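Local coordinates for protein endoglucanase (Clostridium thermocellum, PDB 2E4T) that hydrolyses internal beta-1,4-glucosidic bonds of cellulose and probably xyloglucan, through the family 44 TIM-barrel module of a larger multidomain enzyme, at residues Thr49-Phe57 / Glu82-Val90; Ile227-Tyr238 / Leu276-Trp284. All blocks are in the same frame, centred on the assembly; numbering follows the deposited sequence.

Contact 1. Residues Thr49-Phe57 / Glu82-Val90. With CA (calcium ion), chain C.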
loop_
_atom_site.group_PDB
_atom_site.type_symbol
_atom_site.label_atom_id
_atom_site.label_comp_id
_atom_site.label_asym_id
_atom_site.label_seq_id
_atom_site.Cartn_x
_atom_site.Cartn_y
_atom_site.Cartn_z
ATOM N N THR A 49 15.698 5.584 2.459
ATOM C CA THR A 49 16.824 4.967 1.753
ATOM C C THR A 49 18.158 5.160 2.483
ATOM O O THR A 49 18.968 4.249 2.581
ATOM C CB THR A 49 16.880 5.536 0.323
ATOM O OG1 THR A 49 15.717 5.113 -0.381
ATOM C CG2 THR A 49 18.171 5.094 -0.396
ATOM N N GLY A 50 18.366 6.402 2.980
ATOM C CA GLY A 50 19.631 6.746 3.619
ATOM C C GLY A 50 19.565 6.787 5.137
ATOM O O GLY A 50 20.464 7.324 5.790
ATOM N N TYR A 51 18.481 6.249 5.725
ATOM C CA TYR A 51 18.336 6.195 7.171
ATOM C C TYR A 51 19.367 5.250 7.792
ATOM O O TYR A 51 19.496 4.100 7.373
ATOM C CB TYR A 51 16.912 5.689 7.511
ATOM C CG TYR A 51 16.728 5.385 8.992
ATOM C CD1 TYR A 51 16.679 6.413 9.942
ATOM C CD2 TYR A 51 16.660 4.064 9.434
ATOM C CE1 TYR A 51 16.531 6.131 11.284
ATOM C CE2 TYR A 51 16.529 3.771 10.793
ATOM C CZ TYR A 51 16.495 4.802 11.716
ATOM O OH TYR A 51 16.400 4.474 13.056
ATOM N N ASN A 52 20.077 5.760 8.817
ATOM C CA ASN A 52 21.096 5.000 9.524
ATOM C C ASN A 52 20.545 4.606 10.887
ATOM O O ASN A 52 20.394 5.452 11.766
ATOM C CB ASN A 52 22.337 5.872 9.676
ATOM C CG ASN A 52 23.482 5.167 10.354
ATOM O OD1 ASN A 52 23.294 4.161 11.046
ATOM N ND2 ASN A 52 24.694 5.704 10.150
ATOM N N TRP A 53 20.256 3.304 11.097
ATOM C CA TRP A 53 19.636 2.902 12.347
ATOM C C TRP A 53 20.559 3.146 13.563
ATOM O O TRP A 53 20.082 3.199 14.701
ATOM C CB TRP A 53 19.232 1.412 12.298
ATOM C CG TRP A 53 20.363 0.447 12.461
ATOM C CD1 TRP A 53 21.265 0.049 11.521
ATOM C CD2 TRP A 53 20.677 -0.291 13.665
ATOM N NE1 TRP A 53 22.140 -0.891 12.053
ATOM C CE2 TRP A 53 21.789 -1.106 13.352
ATOM C CE3 TRP A 53 20.108 -0.361 14.941
ATOM C CZ2 TRP A 53 22.324 -2.011 14.291
ATOM C CZ3 TRP A 53 20.637 -1.247 15.863
ATOM C CH2 TRP A 53 21.725 -2.060 15.531
ATOM N N GLU A 54 21.873 3.242 13.322
ATOM C CA GLU A 54 22.777 3.376 14.469
ATOM C C GLU A 54 22.651 4.717 15.156
ATOM O O GLU A 54 22.858 4.810 16.363
ATOM C CB GLU A 54 24.230 3.166 14.034
ATOM C CG GLU A 54 24.482 1.816 13.378
ATOM C CD GLU A 54 25.966 1.582 13.065
ATOM O OE1 GLU A 54 26.766 2.577 13.072
ATOM O OE2 GLU A 54 26.355 0.415 12.802
ATOM N N ASN A 55 22.361 5.770 14.366
ATOM C CA ASN A 55 22.336 7.160 14.899
ATOM C C ASN A 55 21.108 7.932 14.499
ATOM O O ASN A 55 20.956 9.083 14.930
ATOM C CB ASN A 55 23.624 7.877 14.532
ATOM C CG ASN A 55 23.817 7.921 13.056
ATOM O OD1 ASN A 55 22.861 7.873 12.262
ATOM N ND2 ASN A 55 25.083 8.019 12.641
ATOM N N ASN A 56 20.197 7.347 13.701
ATOM C CA ASN A 56 18.915 7.948 13.304
ATOM C C ASN A 56 19.016 9.087 12.286
ATOM O O ASN A 56 17.963 9.668 11.973
ATOM C CB ASN A 56 18.060 8.351 14.499
ATOM C CG ASN A 56 17.797 7.170 15.383
ATOM O OD1 ASN A 56 17.075 6.225 14.994
ATOM N ND2 ASN A 56 18.382 7.176 16.566
ATOM N N PHE A 57 20.203 9.379 11.773
ATOM C CA PHE A 57 20.294 10.377 10.726
ATOM C C PHE A 57 19.755 9.809 9.417
ATOM O O PHE A 57 19.693 8.585 9.206
ATOM C CB PHE A 57 21.740 10.853 10.557
ATOM C CG PHE A 57 22.294 11.478 11.819
ATOM C CD1 PHE A 57 21.629 12.499 12.462
ATOM C CD2 PHE A 57 23.547 11.099 12.318
ATOM C CE1 PHE A 57 22.156 13.099 13.593
ATOM C CE2 PHE A 57 24.087 11.669 13.454
ATOM C CZ PHE A 57 23.385 12.674 14.086
ATOM N N GLU A 82 15.918 10.180 23.393
ATOM C CA GLU A 82 16.128 8.946 22.655
ATOM C C GLU A 82 16.790 9.182 21.308
ATOM O O GLU A 82 16.941 8.226 20.530
ATOM C CB GLU A 82 14.785 8.250 22.441
ATOM C CG GLU A 82 14.161 7.777 23.788
ATOM C CD GLU A 82 15.066 6.774 24.548
ATOM O OE1 GLU A 82 15.191 6.941 25.778
ATOM O OE2 GLU A 82 15.701 5.859 23.933
ATOM N N TRP A 83 17.202 10.419 20.981
ATOM C CA TRP A 83 17.762 10.685 19.659
ATOM C C TRP A 83 19.025 9.880 19.384
ATOM O O TRP A 83 19.272 9.568 18.231
ATOM C CB TRP A 83 17.997 12.168 19.459
ATOM C CG TRP A 83 16.743 12.923 19.136
ATOM C CD1 TRP A 83 15.456 12.498 19.324
ATOM C CD2 TRP A 83 16.674 14.208 18.529
ATOM N NE1 TRP A 83 14.554 13.463 18.823
ATOM C CE2 TRP A 83 15.302 14.513 18.344
ATOM C CE3 TRP A 83 17.656 15.137 18.125
ATOM C CZ2 TRP A 83 14.891 15.685 17.733
ATOM C CZ3 TRP A 83 17.262 16.288 17.537
ATOM C CH2 TRP A 83 15.886 16.570 17.357
ATOM N N SER A 84 19.820 9.566 20.406
ATOM C CA SER A 84 21.023 8.792 20.172
ATOM C C SER A 84 20.813 7.303 20.452
ATOM O O SER A 84 21.762 6.546 20.344
ATOM C CB SER A 84 22.169 9.290 21.061
ATOM O OG SER A 84 21.798 9.132 22.418
ATOM N N THR A 85 19.582 6.845 20.756
ATOM C CA THR A 85 19.357 5.431 20.977
ATOM C C THR A 85 19.179 4.744 19.639
ATOM O O THR A 85 18.388 5.242 18.777
ATOM C CB THR A 85 18.136 5.201 21.836
ATOM O OG1 THR A 85 18.315 5.908 23.049
ATOM C CG2 THR A 85 17.831 3.744 22.122
ATOM N N PRO A 86 19.900 3.650 19.367
ATOM C CA PRO A 86 19.762 2.964 18.078
ATOM C C PRO A 86 18.295 2.697 17.747
ATOM O O PRO A 86 17.504 2.274 18.602
ATOM C CB PRO A 86 20.559 1.667 18.233
ATOM C CG PRO A 86 21.636 2.077 19.268
ATOM C CD PRO A 86 20.869 2.970 20.257
ATOM N N ALA A 87 17.987 2.910 16.467
ATOM C CA ALA A 87 16.674 2.582 15.915
ATOM C C ALA A 87 15.532 3.323 16.561
ATOM O O ALA A 87 14.374 2.934 16.315
ATOM C CB ALA A 87 16.421 1.054 15.930
ATOM N N SER A 88 15.765 4.420 17.301
ATOM C CA SER A 88 14.631 5.085 17.971
ATOM C C SER A 88 13.611 5.615 16.977
ATOM O O SER A 88 12.403 5.691 17.324
ATOM C CB SER A 88 15.106 6.166 18.919
ATOM O OG SER A 88 15.770 7.169 18.167
ATOM N N VAL A 89 14.000 6.003 15.766
ATOM C CA VAL A 89 12.979 6.385 14.769
ATOM C C VAL A 89 12.020 5.201 14.553
ATOM O O VAL A 89 10.791 5.390 14.488
ATOM C CB VAL A 89 13.675 6.803 13.455
ATOM C CG1 VAL A 89 12.711 6.796 12.283
ATOM C CG2 VAL A 89 14.294 8.160 13.633
ATOM N N VAL A 90 12.572 4.010 14.360
ATOM C CA VAL A 90 11.779 2.821 14.019
ATOM C C VAL A 90 11.036 2.278 15.232
ATOM O O VAL A 90 9.872 1.844 15.107
ATOM C CB VAL A 90 12.667 1.788 13.317
ATOM C CG1 VAL A 90 11.967 0.459 13.191
ATOM C CG2 VAL A 90 13.065 2.335 11.941
HETATM CA CA CA C . 28.684 1.070 12.431
HETATM O O HOH W 1 23.660 6.271 18.488
HETATM O O HOH W 2 22.013 10.212 17.106
HETATM O O HOH W 3 29.097 -1.208 12.979
HETATM O O HOH W 4 29.277 3.224 11.584
#
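Asn-56 is the knob of this contact: its amide fills a hollow that Trp-83 to Val-89 form by folding through two successive beta turns, type I from Glu-82 and type II from Thr-85. Asn-56 ND2 spends its hydrogens on two carbonyls, Thr-85 O at 2.9 Å, in the plane of the amide, and Trp-83 O at 3.0 Å, tilted from it. Asn-56 OD1 takes the nearly straight N-H of Val-89 N (3.2 Å, 177°), arriving from above the carbonyl plane, and the hydroxyl of Tyr-51. Four bonds hold the amide's rotation: two to the turn carbonyls, one from Val-89 N in the helix's first turn, and one from Tyr-51 of its own segment.

Tyr-51, its CG swung anti to the backbone N (chi1 171°), brings its hydroxyl end between Ala-87 and the two valines: CE1 meets Val-89 CB at 3.6 Å, while CE2 meets Val-90 CG2. A second bump is Pro-86, whose CB lies 3.8 Å from Trp-53 CZ3, with Ala-87 CB at the indole edge. Beside this packing, Ala-87 N donates to Trp-53 O (2.8 Å). One water joins Glu-54 O to Ser-84 O, another Asn-55 O to Trp-83 O.

Glu-54 binds calcium through both carboxylate oxygens; Asp-150, Asp-153 and Tyr-155 complete the protein ligands. Helix 158-169 stacks Phe-161 on Trp-53, and Leu-73 of helix 71-75 packs against Asn-56 and Val-89.

Contact 2. Residues Ile227-Tyr238 / Leu276-Trp284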
loop_
_atom_site.group_PDB
_atom_site.type_symbol
_atom_site.label_atom_id
_atom_site.label_comp_id
_atom_site.label_asym_id
_atom_site.label_seq_id
_atom_site.Cartn_x
_atom_site.Cartn_y
_atom_site.Cartn_z
ATOM N N ILE A 227 9.533 -10.517 3.296
ATOM C CA ILE A 227 10.314 -9.580 2.484
ATOM C C ILE A 227 9.468 -9.079 1.332
ATOM O O ILE A 227 8.867 -9.850 0.555
ATOM C CB ILE A 227 11.603 -10.310 1.963
ATOM C CG1 ILE A 227 12.570 -10.546 3.113
ATOM C CG2 ILE A 227 12.229 -9.522 0.811
ATOM C CD1 ILE A 227 13.303 -9.211 3.579
ATOM N N PHE A 228 9.444 -7.733 1.226
ATOM C CA PHE A 228 8.701 -6.994 0.219
ATOM C C PHE A 228 9.685 -6.349 -0.765
ATOM O O PHE A 228 10.674 -5.723 -0.336
ATOM C CB PHE A 228 7.935 -5.813 0.889
ATOM C CG PHE A 228 6.744 -6.185 1.729
ATOM C CD1 PHE A 228 6.861 -7.008 2.843
ATOM C CD2 PHE A 228 5.490 -5.662 1.415
ATOM C CE1 PHE A 228 5.759 -7.304 3.634
ATOM C CE2 PHE A 228 4.388 -5.943 2.221
ATOM C CZ PHE A 228 4.527 -6.787 3.336
ATOM N N GLY A 229 9.381 -6.445 -2.060
ATOM C CA GLY A 229 10.144 -5.702 -3.035
ATOM C C GLY A 229 9.454 -5.808 -4.378
ATOM O O GLY A 229 8.563 -6.651 -4.558
ATOM N N PRO A 230 9.834 -4.940 -5.333
ATOM C CA PRO A 230 10.935 -3.983 -5.250
ATOM C C PRO A 230 10.560 -2.556 -4.853
ATOM O O PRO A 230 11.415 -1.675 -4.914
ATOM C CB PRO A 230 11.594 -4.031 -6.678
ATOM C CG PRO A 230 10.651 -4.865 -7.540
ATOM C CD PRO A 230 9.349 -5.049 -6.719
ATOM N N ALA A 231 9.278 -2.328 -4.479
ATOM C CA ALA A 231 8.824 -0.965 -4.109
ATOM C C ALA A 231 8.990 -0.021 -5.309
ATOM O O ALA A 231 9.454 1.123 -5.191
ATOM C CB ALA A 231 9.497 -0.438 -2.856
ATOM N N LEU A 232 8.577 -0.513 -6.488
ATOM C CA LEU A 232 8.746 0.244 -7.736
ATOM C C LEU A 232 7.859 1.473 -7.776
ATOM O O LEU A 232 6.666 1.431 -7.356
ATOM C CB LEU A 232 8.445 -0.666 -8.936
ATOM C CG LEU A 232 9.331 -1.884 -9.073
ATOM C CD1 LEU A 232 8.860 -2.712 -10.263
ATOM C CD2 LEU A 232 10.810 -1.508 -9.240
ATOM N N TYR A 233 8.370 2.565 -8.353
ATOM C CA TYR A 233 7.681 3.826 -8.202
ATOM C C TYR A 233 6.395 3.930 -9.052
ATOM O O TYR A 233 5.479 4.715 -8.721
ATOM C CB TYR A 233 8.595 5.030 -8.547
ATOM C CG TYR A 233 8.694 5.360 -10.016
ATOM C CD1 TYR A 233 7.819 6.276 -10.586
ATOM C CD2 TYR A 233 9.657 4.781 -10.807
ATOM C CE1 TYR A 233 7.885 6.614 -11.949
ATOM C CE2 TYR A 233 9.734 5.094 -12.166
ATOM C CZ TYR A 233 8.858 6.011 -12.711
ATOM O OH TYR A 233 8.887 6.379 -14.048
ATOM N N GLY A 234 6.359 3.221 -10.170
ATOM C CA GLY A 234 5.270 3.417 -11.122
ATOM C C GLY A 234 5.547 2.600 -12.368
ATOM O O GLY A 234 6.551 1.875 -12.461
ATOM N N PHE A 235 4.624 2.729 -13.329
ATOM C CA PHE A 235 4.554 1.785 -14.426
ATOM C C PHE A 235 5.868 1.659 -15.206
ATOM O O PHE A 235 6.224 0.533 -15.593
ATOM C CB PHE A 235 3.393 2.165 -15.368
ATOM C CG PHE A 235 3.145 1.094 -16.365
ATOM C CD1 PHE A 235 2.256 0.055 -16.079
ATOM C CD2 PHE A 235 3.877 1.039 -17.575
ATOM C CE1 PHE A 235 2.071 -0.997 -16.962
ATOM C CE2 PHE A 235 3.724 -0.052 -18.434
ATOM C CZ PHE A 235 2.821 -1.041 -18.099
ATOM N N ALA A 236 6.557 2.757 -15.516
ATOM C CA ALA A 236 7.781 2.594 -16.311
ATOM C C ALA A 236 8.831 1.735 -15.592
ATOM O O ALA A 236 9.636 1.063 -16.244
ATOM C CB ALA A 236 8.375 3.946 -16.706
ATOM N N ALA A 237 8.845 1.766 -14.259
ATOM C CA ALA A 237 9.702 0.852 -13.521
ATOM C C ALA A 237 9.196 -0.595 -13.582
ATOM O O ALA A 237 9.991 -1.539 -13.678
ATOM C CB ALA A 237 9.886 1.308 -12.078
ATOM N N TYR A 238 7.857 -0.774 -13.507
ATOM C CA TYR A 238 7.296 -2.124 -13.695
ATOM C C TYR A 238 7.744 -2.693 -15.045
ATOM O O TYR A 238 7.999 -3.898 -15.178
ATOM C CB TYR A 238 5.758 -2.133 -13.739
ATOM C CG TYR A 238 4.966 -1.603 -12.566
ATOM C CD1 TYR A 238 5.487 -0.858 -11.508
ATOM C CD2 TYR A 238 3.570 -1.791 -12.608
ATOM C CE1 TYR A 238 4.655 -0.275 -10.572
ATOM C CE2 TYR A 238 2.741 -1.234 -11.656
ATOM C CZ TYR A 238 3.252 -0.461 -10.636
ATOM O OH TYR A 238 2.387 0.114 -9.757
ATOM N N LEU A 276 12.489 -16.328 -0.715
ATOM C CA LEU A 276 13.226 -15.102 -0.432
ATOM C C LEU A 276 12.427 -13.851 -0.791
ATOM O O LEU A 276 12.823 -12.734 -0.400
ATOM C CB LEU A 276 14.577 -15.067 -1.187
ATOM C CG LEU A 276 15.522 -16.178 -0.739
ATOM C CD1 LEU A 276 16.792 -16.106 -1.588
ATOM C CD2 LEU A 276 15.895 -16.084 0.731
ATOM N N LEU A 277 11.342 -13.977 -1.560
ATOM C CA LEU A 277 10.444 -12.855 -1.836
ATOM C C LEU A 277 9.063 -13.292 -1.345
ATOM O O LEU A 277 8.519 -14.266 -1.875
ATOM C CB LEU A 277 10.352 -12.559 -3.321
ATOM C CG LEU A 277 9.390 -11.437 -3.716
ATOM C CD1 LEU A 277 9.851 -10.070 -3.185
ATOM C CD2 LEU A 277 9.122 -11.428 -5.178
ATOM N N ASP A 278 8.518 -12.568 -0.363
ATOM C CA ASP A 278 7.179 -12.892 0.117
ATOM C C ASP A 278 6.099 -12.073 -0.576
ATOM O O ASP A 278 4.980 -12.588 -0.799
ATOM C CB ASP A 278 7.096 -12.706 1.622
ATOM C CG ASP A 278 8.010 -13.679 2.322
ATOM O OD1 ASP A 278 7.591 -14.861 2.475
ATOM O OD2 ASP A 278 9.143 -13.276 2.682
ATOM N N VAL A 279 6.403 -10.812 -0.880
ATOM C CA VAL A 279 5.396 -9.880 -1.340
ATOM C C VAL A 279 5.980 -9.015 -2.463
ATOM O O VAL A 279 6.971 -8.318 -2.260
ATOM C CB VAL A 279 4.887 -8.966 -0.209
ATOM C CG1 VAL A 279 3.679 -8.194 -0.687
ATOM C CG2 VAL A 279 4.564 -9.754 1.058
ATOM N N LEU A 280 5.361 -9.100 -3.644
ATOM C CA LEU A 280 5.643 -8.180 -4.749
ATOM C C LEU A 280 5.012 -6.837 -4.381
ATOM O O LEU A 280 3.819 -6.774 -4.118
ATOM C CB LEU A 280 5.040 -8.740 -6.039
ATOM C CG LEU A 280 5.274 -7.872 -7.268
ATOM C CD1 LEU A 280 6.748 -7.897 -7.678
ATOM C CD2 LEU A 280 4.409 -8.357 -8.435
ATOM N N ASP A 281 5.849 -5.793 -4.355
ATOM C CA ASP A 281 5.490 -4.489 -3.755
ATOM C C ASP A 281 5.682 -3.409 -4.797
ATOM O O ASP A 281 6.808 -3.250 -5.343
ATOM C CB ASP A 281 6.535 -4.290 -2.588
ATOM C CG ASP A 281 6.480 -2.964 -1.910
ATOM O OD1 ASP A 281 5.939 -1.999 -2.507
ATOM O OD2 ASP A 281 6.960 -2.915 -0.744
ATOM N N VAL A 282 4.601 -2.698 -5.128
ATOM C CA VAL A 282 4.682 -1.631 -6.097
ATOM C C VAL A 282 3.936 -0.386 -5.549
ATOM O O VAL A 282 3.088 -0.473 -4.652
ATOM C CB VAL A 282 4.098 -2.013 -7.477
ATOM C CG1 VAL A 282 4.890 -3.159 -8.104
ATOM C CG2 VAL A 282 2.592 -2.374 -7.355
ATOM N N HIS A 283 4.289 0.757 -6.153
ATOM C CA HIS A 283 3.608 2.023 -5.902
ATOM C C HIS A 283 2.767 2.332 -7.135
ATOM O O HIS A 283 3.224 2.159 -8.274
ATOM C CB HIS A 283 4.607 3.145 -5.685
ATOM C CG HIS A 283 5.498 2.897 -4.519
ATOM N ND1 HIS A 283 5.401 1.927 -3.558
ATOM C CD2 HIS A 283 6.615 3.626 -4.192
ATOM C CE1 HIS A 283 6.421 2.097 -2.679
ATOM N NE2 HIS A 283 7.176 3.117 -3.067
ATOM N N TRP A 284 1.523 2.808 -6.904
ATOM C CA TRP A 284 0.594 3.076 -7.990
ATOM C C TRP A 284 -0.099 4.414 -7.706
ATOM O O TRP A 284 -1.080 4.483 -6.970
ATOM C CB TRP A 284 -0.458 1.944 -8.150
ATOM C CG TRP A 284 -1.447 2.151 -9.218
ATOM C CD1 TRP A 284 -2.747 2.597 -9.073
ATOM C CD2 TRP A 284 -1.278 1.898 -10.645
ATOM N NE1 TRP A 284 -3.386 2.604 -10.322
ATOM C CE2 TRP A 284 -2.520 2.168 -11.284
ATOM C CE3 TRP A 284 -0.230 1.425 -11.424
ATOM C CZ2 TRP A 284 -2.704 1.994 -12.674
ATOM C CZ3 TRP A 284 -0.437 1.253 -12.814
ATOM C CH2 TRP A 284 -1.679 1.549 -13.391
#
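Two neighbouring parallel strands of the TIM barrel, 226-232 and 279-284, meet here, joined in sequence by a helical crossover; their local axes run 4.3 Å apart and 5° from parallel. At the N-terminal end of the pair Asp-278 reaches back to Ile-227: Asp-278 OD2 receives Ile-227 N on its anti side at 2.9 Å, while Ile-227 O accepts from both Asp-278 N and Val-279 N. Lys-219 forms a salt bridge with the same OD2, so this carboxylate oxygen is shared between strand and helix. Next, Gly-229 N meets Val-279 O (3.1 Å) almost in line with its C=O bond, and Gly-229 O accepts from Asp-281 N, from above its carbonyl plane.

A beta bulge interrupts the pairing after Pro-230, which follows a cis peptide bond; Asp-281 O receives weak bonds from both Ala-231 N and Leu-232 N. Beyond the bulge, with the register shifted by one, His-283 N donates to Leu-232 O (2.7 Å).

Side chains pack along both faces. Val-279 lies beside Phe-228, with CG2 centred over the phenyl face 3.7 Å from its centroid. Asp-281 OD2 sits at that ring's edge, and OD1 bonds to Thr-358. Past the strand end, Tyr-238 on helix 235-240 has CG beside its backbone N (chi1 -59°), which turns the ring back across Val-282: CG1 covers one ring face, and Phe-235 CA the other. Tyr-238 OH donates to His-283 O at 2.7 Å, approaching from above the carbonyl plane. Ala-231 O rests over one face of the His-283 imidazole, whose NE2 bonds to Asn-185.

Strand 180-183 continues the sheet beyond 226-232 and strand 354-360 beyond 279-284. Helix 257-272 covers Pro-230, Leu-232 and Leu-277, while helix 204-221 lies against Ile-227 and Leu-276.

Overall arrangement
The pair illustrates how one barrel domain combines regular and irregular joinery. Contact 2 is core: its centre lies about 10 Å from that of the chain, and it rests on parallel backbone pairing of adjacent strands with apolar and aromatic packing along it. The centre of contact 1 lies about 24 Å from that of the chain; only partly buried, it ties a loop to the start of helix 88-99, substituting a buried amide for strand pairing and admitting bridging waters and a calcium ion bound directly by Glu-54. The contacts share no segment, and their centres are about 25 Å apart. Loop 49-57 follows barrel strand 40-43, which strands 104-109 and 180-183 separate from 226-232.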